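Local coordinates for glycoside hydrolase family 81 (Clostridium thermocellum, PDB 6FOP), which probably hydrolyses beta-1,3-glucans such as laminarin as an endo-acting glucanase of the cellulosome, here in a mutant form, at residues Tyr133-Phe147 with Thr189-Ile203. Residues are numbered along the deposited sequence; the frame is centred on the assembly and turned at random. Where two conformers were deposited one is given.
With MG (magnesium ion), chain B.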
loop_
_atom_site.group_PDB
_atom_site.type_symbol
_atom_site.label_atom_id
_atom_site.label_comp_id
_atom_site.label_asym_id
_atom_site.label_seq_id
_atom_site.Cartn_x
_atom_site.Cartn_y
_atom_site.Cartn_z
ATOM N N TYR A 133 14.267 -17.821 -3.337
ATOM C CA TYR A 133 15.520 -18.014 -2.610
ATOM C C TYR A 133 15.571 -17.255 -1.305
ATOM O O TYR A 133 14.893 -16.210 -1.156
ATOM C CB TYR A 133 16.706 -17.540 -3.416
ATOM C CG TYR A 133 16.942 -18.275 -4.705
ATOM C CD1 TYR A 133 17.662 -19.495 -4.718
ATOM C CD2 TYR A 133 16.525 -17.765 -5.913
ATOM C CE1 TYR A 133 17.908 -20.159 -5.901
ATOM C CE2 TYR A 133 16.754 -18.437 -7.102
ATOM C CZ TYR A 133 17.463 -19.648 -7.088
ATOM O OH TYR A 133 17.710 -20.264 -8.307
ATOM N N ALA A 134 16.404 -17.739 -0.372
ATOM C CA ALA A 134 16.915 -16.923 0.738
ATOM C C ALA A 134 18.422 -17.165 0.773
ATOM O O ALA A 134 18.888 -18.281 0.483
ATOM C CB ALA A 134 16.275 -17.249 2.071
ATOM N N TYR A 135 19.168 -16.112 1.061
ATOM C CA TYR A 135 20.627 -16.116 0.927
ATOM C C TYR A 135 21.278 -15.826 2.280
ATOM O O TYR A 135 20.798 -14.985 3.033
ATOM C CB TYR A 135 21.072 -15.049 -0.067
ATOM C CG TYR A 135 20.326 -15.051 -1.398
ATOM C CD1 TYR A 135 20.610 -15.949 -2.392
ATOM C CD2 TYR A 135 19.310 -14.133 -1.632
ATOM C CE1 TYR A 135 19.954 -15.951 -3.592
ATOM C CE2 TYR A 135 18.633 -14.121 -2.835
ATOM C CZ TYR A 135 18.920 -15.018 -3.814
ATOM O OH TYR A 135 18.236 -14.987 -5.017
ATOM N N PHE A 136 22.388 -16.527 2.568
ATOM C CA PHE A 136 23.021 -16.448 3.870
ATOM C C PHE A 136 24.537 -16.359 3.753
ATOM O O PHE A 136 25.132 -16.975 2.858
ATOM C CB PHE A 136 22.676 -17.690 4.714
ATOM C CG PHE A 136 21.185 -17.947 4.871
ATOM C CD1 PHE A 136 20.497 -18.702 3.945
ATOM C CD2 PHE A 136 20.493 -17.401 5.940
ATOM C CE1 PHE A 136 19.125 -18.909 4.068
ATOM C CE2 PHE A 136 19.125 -17.603 6.066
ATOM C CZ PHE A 136 18.455 -18.367 5.133
ATOM N N VAL A 137 25.134 -15.623 4.697
ATOM C CA VAL A 137 26.592 -15.618 4.860
ATOM C C VAL A 137 26.859 -15.907 6.332
ATOM O O VAL A 137 26.256 -15.297 7.217
ATOM C CB VAL A 137 27.206 -14.272 4.436
ATOM C CG1 VAL A 137 28.693 -14.212 4.834
ATOM C CG2 VAL A 137 27.069 -14.108 2.935
ATOM N N PHE A 138 27.769 -16.855 6.568
ATOM C CA PHE A 138 28.152 -17.306 7.909
ATOM C C PHE A 138 29.545 -16.804 8.298
ATOM O O PHE A 138 30.434 -16.667 7.446
ATOM C CB PHE A 138 28.142 -18.841 7.943
ATOM C CG PHE A 138 26.775 -19.413 8.048
ATOM C CD1 PHE A 138 25.898 -19.378 6.964
ATOM C CD2 PHE A 138 26.349 -19.956 9.230
ATOM C CE1 PHE A 138 24.599 -19.857 7.114
ATOM C CE2 PHE A 138 25.067 -20.448 9.370
ATOM C CZ PHE A 138 24.205 -20.412 8.311
ATOM N N THR A 139 29.729 -16.527 9.592
ATOM C CA THR A 139 31.059 -16.426 10.153
ATOM C C THR A 139 31.128 -17.300 11.420
ATOM O O THR A 139 30.126 -17.557 12.090
ATOM C CB THR A 139 31.437 -14.993 10.551
ATOM O OG1 THR A 139 30.714 -14.603 11.739
ATOM C CG2 THR A 139 31.238 -14.032 9.407
ATOM N N GLY A 140 32.305 -17.844 11.673
ATOM C CA GLY A 140 32.578 -18.521 12.926
ATOM C C GLY A 140 32.082 -19.932 13.026
ATOM O O GLY A 140 32.199 -20.535 14.089
ATOM N N GLY A 141 31.547 -20.473 11.931
ATOM C CA GLY A 141 31.029 -21.816 11.925
ATOM C C GLY A 141 30.166 -22.135 10.735
ATOM O O GLY A 141 30.062 -21.358 9.787
ATOM N N ASN A 142 29.496 -23.269 10.826
ATOM C CA ASN A 142 28.815 -23.868 9.700
ATOM C C ASN A 142 27.290 -23.731 9.787
ATOM O O ASN A 142 26.730 -23.705 10.884
ATOM C CB ASN A 142 29.148 -25.350 9.656
ATOM C CG ASN A 142 30.564 -25.597 9.210
ATOM O OD1 ASN A 142 31.067 -24.943 8.296
ATOM N ND2 ASN A 142 31.203 -26.574 9.827
ATOM N N PRO A 143 26.618 -23.737 8.631
ATOM C CA PRO A 143 25.149 -23.833 8.644
ATOM C C PRO A 143 24.704 -25.121 9.273
ATOM O O PRO A 143 25.182 -26.187 8.878
ATOM C CB PRO A 143 24.779 -23.808 7.157
ATOM C CG PRO A 143 25.950 -23.157 6.499
ATOM C CD PRO A 143 27.129 -23.670 7.258
ATOM N N ARG A 144 23.826 -25.014 10.265
ATOM C CA ARG A 144 23.256 -26.159 10.940
ATOM C C ARG A 144 21.774 -26.077 10.663
ATOM O O ARG A 144 21.102 -25.201 11.209
ATOM C CB ARG A 144 23.562 -26.084 12.446
ATOM C CG ARG A 144 23.023 -27.263 13.262
ATOM C CD ARG A 144 23.443 -27.129 14.726
ATOM N NE ARG A 144 22.876 -25.942 15.374
ATOM C CZ ARG A 144 21.665 -25.860 15.922
ATOM N NH1 ARG A 144 20.838 -26.916 15.945
ATOM N NH2 ARG A 144 21.251 -24.729 16.497
ATOM N N ILE A 145 21.300 -26.925 9.752
ATOM C CA ILE A 145 19.921 -26.881 9.262
ATOM C C ILE A 145 19.074 -27.844 10.077
ATOM O O ILE A 145 19.127 -29.081 9.895
ATOM C CB ILE A 145 19.831 -27.181 7.749
ATOM C CG1 ILE A 145 20.916 -26.396 6.974
ATOM C CG2 ILE A 145 18.420 -26.887 7.233
ATOM C CD1 ILE A 145 20.897 -24.892 7.128
ATOM N N ASP A 146 18.313 -27.270 11.009
ATOM C CA ASP A 146 17.508 -28.012 11.967
ATOM C C ASP A 146 16.090 -28.144 11.433
ATOM O O ASP A 146 15.284 -27.199 11.502
ATOM C CB ASP A 146 17.541 -27.270 13.307
ATOM C CG ASP A 146 16.749 -27.945 14.398
ATOM O OD1 ASP A 146 16.190 -29.029 14.180
ATOM O OD2 ASP A 146 16.673 -27.344 15.498
ATOM N N PHE A 147 15.799 -29.294 10.841
ATOM C CA PHE A 147 14.487 -29.548 10.216
ATOM C C PHE A 147 13.406 -29.823 11.252
ATOM O O PHE A 147 13.692 -30.289 12.372
ATOM C CB PHE A 147 14.573 -30.732 9.236
ATOM C CG PHE A 147 15.303 -30.411 7.967
ATOM C CD1 PHE A 147 16.681 -30.509 7.907
ATOM C CD2 PHE A 147 14.601 -29.958 6.844
ATOM C CE1 PHE A 147 17.363 -30.180 6.731
ATOM C CE2 PHE A 147 15.265 -29.632 5.673
ATOM C CZ PHE A 147 16.650 -29.721 5.624
ATOM N N THR A 189 18.897 -32.955 11.773
ATOM C CA THR A 189 19.759 -31.786 11.590
ATOM C C THR A 189 20.873 -32.105 10.604
ATOM O O THR A 189 21.647 -33.050 10.823
ATOM C CB THR A 189 20.361 -31.288 12.929
ATOM O OG1 THR A 189 19.313 -30.812 13.776
ATOM C CG2 THR A 189 21.353 -30.155 12.720
ATOM N N ILE A 190 20.956 -31.332 9.529
ATOM C CA ILE A 190 22.022 -31.503 8.557
ATOM C C ILE A 190 22.935 -30.307 8.675
ATOM O O ILE A 190 22.468 -29.159 8.562
ATOM C CB ILE A 190 21.474 -31.616 7.109
ATOM C CG1 ILE A 190 20.484 -32.790 7.013
ATOM C CG2 ILE A 190 22.603 -31.761 6.103
ATOM C CD1 ILE A 190 19.858 -33.016 5.650
ATOM N N THR A 191 24.222 -30.575 8.866
ATOM C CA THR A 191 25.236 -29.513 8.945
ATOM C C THR A 191 26.016 -29.462 7.656
ATOM O O THR A 191 26.463 -30.494 7.150
ATOM C CB THR A 191 26.156 -29.718 10.165
ATOM O OG1 THR A 191 25.338 -29.734 11.351
ATOM C CG2 THR A 191 27.190 -28.610 10.290
ATOM N N CYS A 192 26.138 -28.255 7.105
ATOM C CA CYS A 192 26.913 -28.046 5.908
ATOM C C CYS A 192 28.344 -27.733 6.319
ATOM O O CYS A 192 28.585 -26.695 6.949
ATOM C CB CYS A 192 26.336 -26.893 5.100
ATOM S SG CYS A 192 27.243 -26.587 3.583
ATOM N N ILE A 193 29.276 -28.631 5.984
ATOM C CA ILE A 193 30.678 -28.417 6.319
ATOM C C ILE A 193 31.261 -27.555 5.220
ATOM O O ILE A 193 31.574 -28.033 4.128
ATOM C CB ILE A 193 31.444 -29.735 6.476
ATOM C CG1 ILE A 193 30.710 -30.686 7.428
ATOM C CG2 ILE A 193 32.863 -29.456 6.933
ATOM C CD1 ILE A 193 30.474 -30.148 8.817
ATOM N N LEU A 194 31.394 -26.278 5.513
ATOM C CA LEU A 194 31.879 -25.326 4.531
ATOM C C LEU A 194 33.362 -25.520 4.252
ATOM O O LEU A 194 34.125 -25.811 5.160
ATOM C CB LEU A 194 31.675 -23.893 5.027
ATOM C CG LEU A 194 30.234 -23.429 5.244
ATOM C CD1 LEU A 194 30.264 -22.121 6.039
ATOM C CD2 LEU A 194 29.534 -23.275 3.902
ATOM N N PRO A 195 33.782 -25.346 2.997
ATOM C CA PRO A 195 35.227 -25.336 2.729
ATOM C C PRO A 195 35.888 -24.084 3.249
ATOM O O PRO A 195 35.237 -23.048 3.355
ATOM C CB PRO A 195 35.305 -25.377 1.210
ATOM C CG PRO A 195 33.969 -25.068 0.706
ATOM C CD PRO A 195 32.994 -25.001 1.803
ATOM N N ALA A 196 37.189 -24.157 3.504
ATOM C CA ALA A 196 37.928 -22.992 3.987
ATOM C C ALA A 196 37.781 -21.843 3.010
ATOM O O ALA A 196 37.966 -22.009 1.804
ATOM C CB ALA A 196 39.389 -23.333 4.173
ATOM N N GLY A 197 37.402 -20.690 3.537
ATOM C CA GLY A 197 37.318 -19.489 2.728
ATOM C C GLY A 197 36.018 -19.245 1.992
ATOM O O GLY A 197 35.890 -18.216 1.358
ATOM N N LYS A 198 35.081 -20.179 2.089
ATOM C CA LYS A 198 33.770 -20.015 1.468
ATOM C C LYS A 198 32.732 -20.097 2.543
ATOM O O LYS A 198 32.713 -21.028 3.358
ATOM C CB LYS A 198 33.526 -21.114 0.468
ATOM C CG LYS A 198 34.631 -21.261 -0.538
ATOM C CD LYS A 198 34.163 -22.199 -1.634
ATOM C CE LYS A 198 35.361 -22.615 -2.429
ATOM N NZ LYS A 198 35.003 -23.494 -3.564
ATOM N N ASN A 199 31.887 -19.083 2.585
ATOM C CA ASN A 199 30.985 -18.945 3.716
ATOM C C ASN A 199 29.578 -18.504 3.322
ATOM O O ASN A 199 28.785 -18.134 4.180
ATOM C CB ASN A 199 31.566 -17.977 4.747
ATOM C CG ASN A 199 32.874 -18.428 5.307
ATOM O OD1 ASN A 199 32.903 -19.209 6.255
ATOM N ND2 ASN A 199 33.953 -17.984 4.727
ATOM N N TYR A 200 29.286 -18.627 2.036
ATOM C CA TYR A 200 27.947 -18.338 1.509
ATOM C C TYR A 200 27.115 -19.616 1.427
ATOM O O TYR A 200 27.647 -20.734 1.309
ATOM C CB TYR A 200 28.064 -17.659 0.137
ATOM C CG TYR A 200 28.896 -18.415 -0.865
ATOM C CD1 TYR A 200 30.278 -18.199 -0.960
ATOM C CD2 TYR A 200 28.337 -19.337 -1.719
ATOM C CE1 TYR A 200 31.045 -18.893 -1.863
ATOM C CE2 TYR A 200 29.115 -20.045 -2.628
ATOM C CZ TYR A 200 30.470 -19.804 -2.703
ATOM O OH TYR A 200 31.290 -20.513 -3.564
ATOM N N PHE A 201 25.792 -19.470 1.495
ATOM C CA PHE A 201 24.879 -20.642 1.580
ATOM C C PHE A 201 23.508 -20.120 1.191
ATOM O O PHE A 201 23.123 -19.049 1.658
ATOM C CB PHE A 201 24.862 -21.180 3.008
ATOM C CG PHE A 201 24.010 -22.389 3.210
ATOM C CD1 PHE A 201 24.528 -23.658 2.956
ATOM C CD2 PHE A 201 22.696 -22.276 3.628
ATOM C CE1 PHE A 201 23.771 -24.774 3.137
ATOM C CE2 PHE A 201 21.913 -23.419 3.809
ATOM C CZ PHE A 201 22.458 -24.666 3.548
ATOM N N SER A 202 22.789 -20.832 0.325
ATOM C CA SER A 202 21.421 -20.396 -0.018
ATOM C C SER A 202 20.463 -21.559 -0.016
ATOM O O SER A 202 20.882 -22.723 -0.052
ATOM C CB SER A 202 21.386 -19.667 -1.362
ATOM O OG SER A 202 21.750 -20.528 -2.414
ATOM N N ILE A 203 19.179 -21.244 0.002
ATOM C CA ILE A 203 18.109 -22.246 -0.078
ATOM C C ILE A 203 17.099 -21.725 -1.090
ATOM O O ILE A 203 17.058 -20.498 -1.353
ATOM C CB ILE A 203 17.455 -22.528 1.282
ATOM C CG1 ILE A 203 16.629 -21.343 1.803
ATOM C CG2 ILE A 203 18.518 -22.917 2.301
ATOM C CD1 ILE A 203 15.194 -21.252 1.299
HETATM MG MG MG B . 15.409 -31.124 13.741
HETATM O O HOH W 1 31.827 -19.587 8.816
HETATM O O HOH W 2 33.791 -25.929 7.847
HETATM O O HOH W 3 17.237 -32.034 14.867
HETATM O O HOH W 4 14.075 -32.993 13.778
#
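Pro143 sets the CB-CG edge of its pyrrolidine over one face of the Phe201 ring, its CB 4.1 Å from the ring centroid and almost on the normal, a CH-pi contact for which the compact, rigid proline ring is well shaped. Phe201 has CG anti to the backbone N (chi1 -178°), which directs the ring into the gap between the sheets, where Pro143 meets it. Ile145 CD1 then meets the far end of the ring at CE2 (3.8 Å), while Phe136 CD1 comes to its edge. Pro143 is itself wedged between aromatics, since its CG also sits over the centre of one face of Phe138, and Leu194 CD1 packs against Pro143 CD at 3.7 Å. Trp182 and Val91 extend this apolar filling.

Each layer has its own antiparallel ladder: 133-139 pairs with 200-203 in one, 143-147 with 189-193 in the other. Where the chains turn between them, Asn142 OD1 accepts Leu194 N at 3.1 Å, the donor lying above the amide's carbonyl plane; a water bridges the same OD1 to Leu194 O. At the far end of the 143-147 strand, Asp146 OD1 (2.3 Å) and Phe147 O bind a magnesium ion, whose site also includes Gly188, and Thr189 OG1 hydrogen-bonds one of its waters, a second-shell link suited to a small hydroxyl.

Two strand-loop-strand segments thus each pass from one antiparallel sheet to the other and close an apolar core between them, as in a beta-sandwich, consistent with the N-terminal beta-sandwich domain of family 81 enzymes.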